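Local coordinates for protein 1,3-alpha-isomaltosidase (Kribbella flavida DSM 17836, PDB 5X3I) that hydrolyses the alpha-1,3-glucosidic linkages of the cyclic tetrasaccharide cyclobis-(1-6)-alpha-nigerosyl to yield isomaltose during intracellular breakdown of this starch-derived sugar, at residues A[176-181]-A[256-261]. The protein carries 1 engineered substitution. Numbering follows the deposited sequence.
Sequences FRLQLQ and LTVEVA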
loop_
_atom_site.group_PDB
_atom_site.type_symbol
_atom_site.label_atom_id
_atom_site.label_comp_id
_atom_site.label_asym_id
_atom_site.label_seq_id
_atom_site.Cartn_x
_atom_site.Cartn_y
_atom_site.Cartn_z
ATOM N N PHE A 176 5.870 -0.574 -25.802
ATOM C CA PHE A 176 7.161 -0.190 -26.351
ATOM C C PHE A 176 8.313 -0.767 -25.549
ATOM O O PHE A 176 8.115 -1.397 -24.513
ATOM C CB PHE A 176 7.282 1.335 -26.416
ATOM C CG PHE A 176 7.189 2.020 -25.075
ATOM C CD1 PHE A 176 5.962 2.406 -24.564
ATOM C CD2 PHE A 176 8.329 2.292 -24.337
ATOM C CE1 PHE A 176 5.871 3.043 -23.333
ATOM C CE2 PHE A 176 8.244 2.926 -23.109
ATOM C CZ PHE A 176 7.009 3.298 -22.608
ATOM N N ARG A 177 9.525 -0.523 -26.023
ATOM C CA ARG A 177 10.706 -1.115 -25.420
ATOM C C ARG A 177 11.718 -0.034 -25.084
ATOM O O ARG A 177 11.979 0.855 -25.887
ATOM C CB ARG A 177 11.347 -2.151 -26.347
ATOM C CG ARG A 177 10.667 -3.517 -26.383
ATOM C CD ARG A 177 9.480 -3.520 -27.317
ATOM N NE ARG A 177 8.889 -4.846 -27.465
ATOM C CZ ARG A 177 7.743 -5.082 -28.094
ATOM N NH1 ARG A 177 7.275 -6.319 -28.177
ATOM N NH2 ARG A 177 7.056 -4.082 -28.631
ATOM N N LEU A 178 12.269 -0.106 -23.881
ATOM C CA LEU A 178 13.355 0.779 -23.504
ATOM C C LEU A 178 14.647 -0.005 -23.566
ATOM O O LEU A 178 14.722 -1.112 -23.054
ATOM C CB LEU A 178 13.140 1.364 -22.105
ATOM C CG LEU A 178 11.950 2.298 -21.913
ATOM C CD1 LEU A 178 11.796 2.654 -20.446
ATOM C CD2 LEU A 178 12.118 3.554 -22.741
ATOM N N GLN A 179 15.660 0.576 -24.193
ATOM C CA GLN A 179 16.937 -0.096 -24.366
ATOM C C GLN A 179 17.750 -0.144 -23.077
ATOM O O GLN A 179 17.997 0.878 -22.452
ATOM C CB GLN A 179 17.750 0.589 -25.465
ATOM C CG GLN A 179 18.138 -0.330 -26.611
ATOM C CD GLN A 179 16.947 -0.731 -27.463
ATOM O OE1 GLN A 179 16.067 0.085 -27.740
ATOM N NE2 GLN A 179 16.911 -1.992 -27.875
ATOM N N LEU A 180 18.185 -1.340 -22.714
ATOM C CA LEU A 180 19.007 -1.563 -21.533
ATOM C C LEU A 180 20.417 -1.958 -21.939
ATOM O O LEU A 180 20.629 -2.516 -23.016
ATOM C CB LEU A 180 18.409 -2.655 -20.649
ATOM C CG LEU A 180 16.948 -2.490 -20.235
ATOM C CD1 LEU A 180 16.529 -3.601 -19.295
ATOM C CD2 LEU A 180 16.721 -1.126 -19.614
ATOM N N GLN A 181 21.383 -1.666 -21.078
ATOM C CA GLN A 181 22.755 -2.070 -21.333
ATOM C C GLN A 181 23.146 -3.146 -20.336
ATOM O O GLN A 181 22.366 -3.486 -19.447
ATOM C CB GLN A 181 23.695 -0.869 -21.227
ATOM C CG GLN A 181 23.386 0.242 -22.219
ATOM C CD GLN A 181 24.140 1.527 -21.933
ATOM O OE1 GLN A 181 24.303 1.929 -20.781
ATOM N NE2 GLN A 181 24.603 2.184 -22.991
ATOM N N LEU A 256 13.690 -3.588 -21.893
ATOM C CA LEU A 256 12.584 -3.504 -20.947
ATOM C C LEU A 256 11.306 -3.182 -21.702
ATOM O O LEU A 256 11.182 -2.117 -22.297
ATOM C CB LEU A 256 12.842 -2.443 -19.875
ATOM C CG LEU A 256 11.619 -2.039 -19.035
ATOM C CD1 LEU A 256 11.126 -3.194 -18.180
ATOM C CD2 LEU A 256 11.921 -0.823 -18.169
ATOM N N THR A 257 10.357 -4.108 -21.681
ATOM C CA THR A 257 9.097 -3.902 -22.376
ATOM C C THR A 257 8.069 -3.245 -21.462
ATOM O O THR A 257 7.805 -3.741 -20.375
ATOM C CB THR A 257 8.520 -5.227 -22.912
ATOM O OG1 THR A 257 9.443 -5.827 -23.832
ATOM C CG2 THR A 257 7.198 -4.970 -23.609
ATOM N N VAL A 258 7.487 -2.142 -21.920
ATOM C CA VAL A 258 6.482 -1.405 -21.160
ATOM C C VAL A 258 5.137 -1.373 -21.879
ATOM O O VAL A 258 5.046 -0.902 -23.009
ATOM C CB VAL A 258 6.932 0.052 -20.892
ATOM C CG1 VAL A 258 5.882 0.799 -20.083
ATOM C CG2 VAL A 258 8.267 0.079 -20.173
ATOM N N GLU A 259 4.100 -1.868 -21.212
ATOM C CA GLU A 259 2.747 -1.876 -21.757
ATOM C C GLU A 259 1.863 -0.935 -20.943
ATOM O O GLU A 259 1.914 -0.933 -19.709
ATOM C CB GLU A 259 2.175 -3.299 -21.759
ATOM C CG GLU A 259 0.930 -3.496 -22.604
ATOM C CD GLU A 259 0.571 -4.966 -22.791
ATOM O OE1 GLU A 259 1.482 -5.809 -22.887
ATOM O OE2 GLU A 259 -0.630 -5.286 -22.826
ATOM N N VAL A 260 1.054 -0.155 -21.645
ATOM C CA VAL A 260 0.286 0.929 -21.063
ATOM C C VAL A 260 -1.192 0.931 -21.462
ATOM O O VAL A 260 -1.517 1.046 -22.639
ATOM C CB VAL A 260 0.880 2.285 -21.473
ATOM C CG1 VAL A 260 0.066 3.412 -20.888
ATOM C CG2 VAL A 260 2.334 2.373 -21.054
ATOM N N ALA A 261 -2.084 0.830 -20.480
ATOM C CA ALA A 261 -3.510 0.987 -20.738
ATOM C C ALA A 261 -3.805 2.424 -21.143
ATOM O O ALA A 261 -3.228 3.356 -20.590
ATOM C CB ALA A 261 -4.326 0.601 -19.521
#
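Phe176 and Leu178 pair with Val258 and Leu256 where strands 176-179 and 256-261 run antiparallel, their directions 147° apart, in the beta-sandwich of the galactose mutarotase-like N-terminal domain. Four backbone hydrogen bonds join them: Phe176 and Val258 exchange N-H and carbonyl, as do Leu178 and Leu256, with Leu178 N to Leu256 O at 2.8 Å. Between these lies the non-hydrogen-bonded pair Arg177-Thr257, where Arg177 CA approaches Leu256 O at 3.3 Å in a CA-H...O contact. Phe176, Leu178, Leu256 and Val258 share the apolar face, which packs on strands 237-241 and 267-274. With CG between the backbone N and carbonyl carbon (chi1 61°), the Phe176 ring lies over Val258, whose CB makes a CH-pi contact 3.9 Å from the ring centroid. Cutting Phe176 back to an alanine is likely to open a gap over Val258 and leave Val260 CG2 without its aromatic neighbour. Leu180 CD1 packs on Leu256 CB at 3.9 Å. On the other face, Arg177 turns its guanidinium toward strand 159-167 for a salt bridge to Glu163 and a hydrogen bond to Gly161 O. Arg177 CG lies 3.7 Å from Thr257 OG1, and the chi2 bend carries the chain alongside Thr257, whose CG2 sits over one guanidinium face.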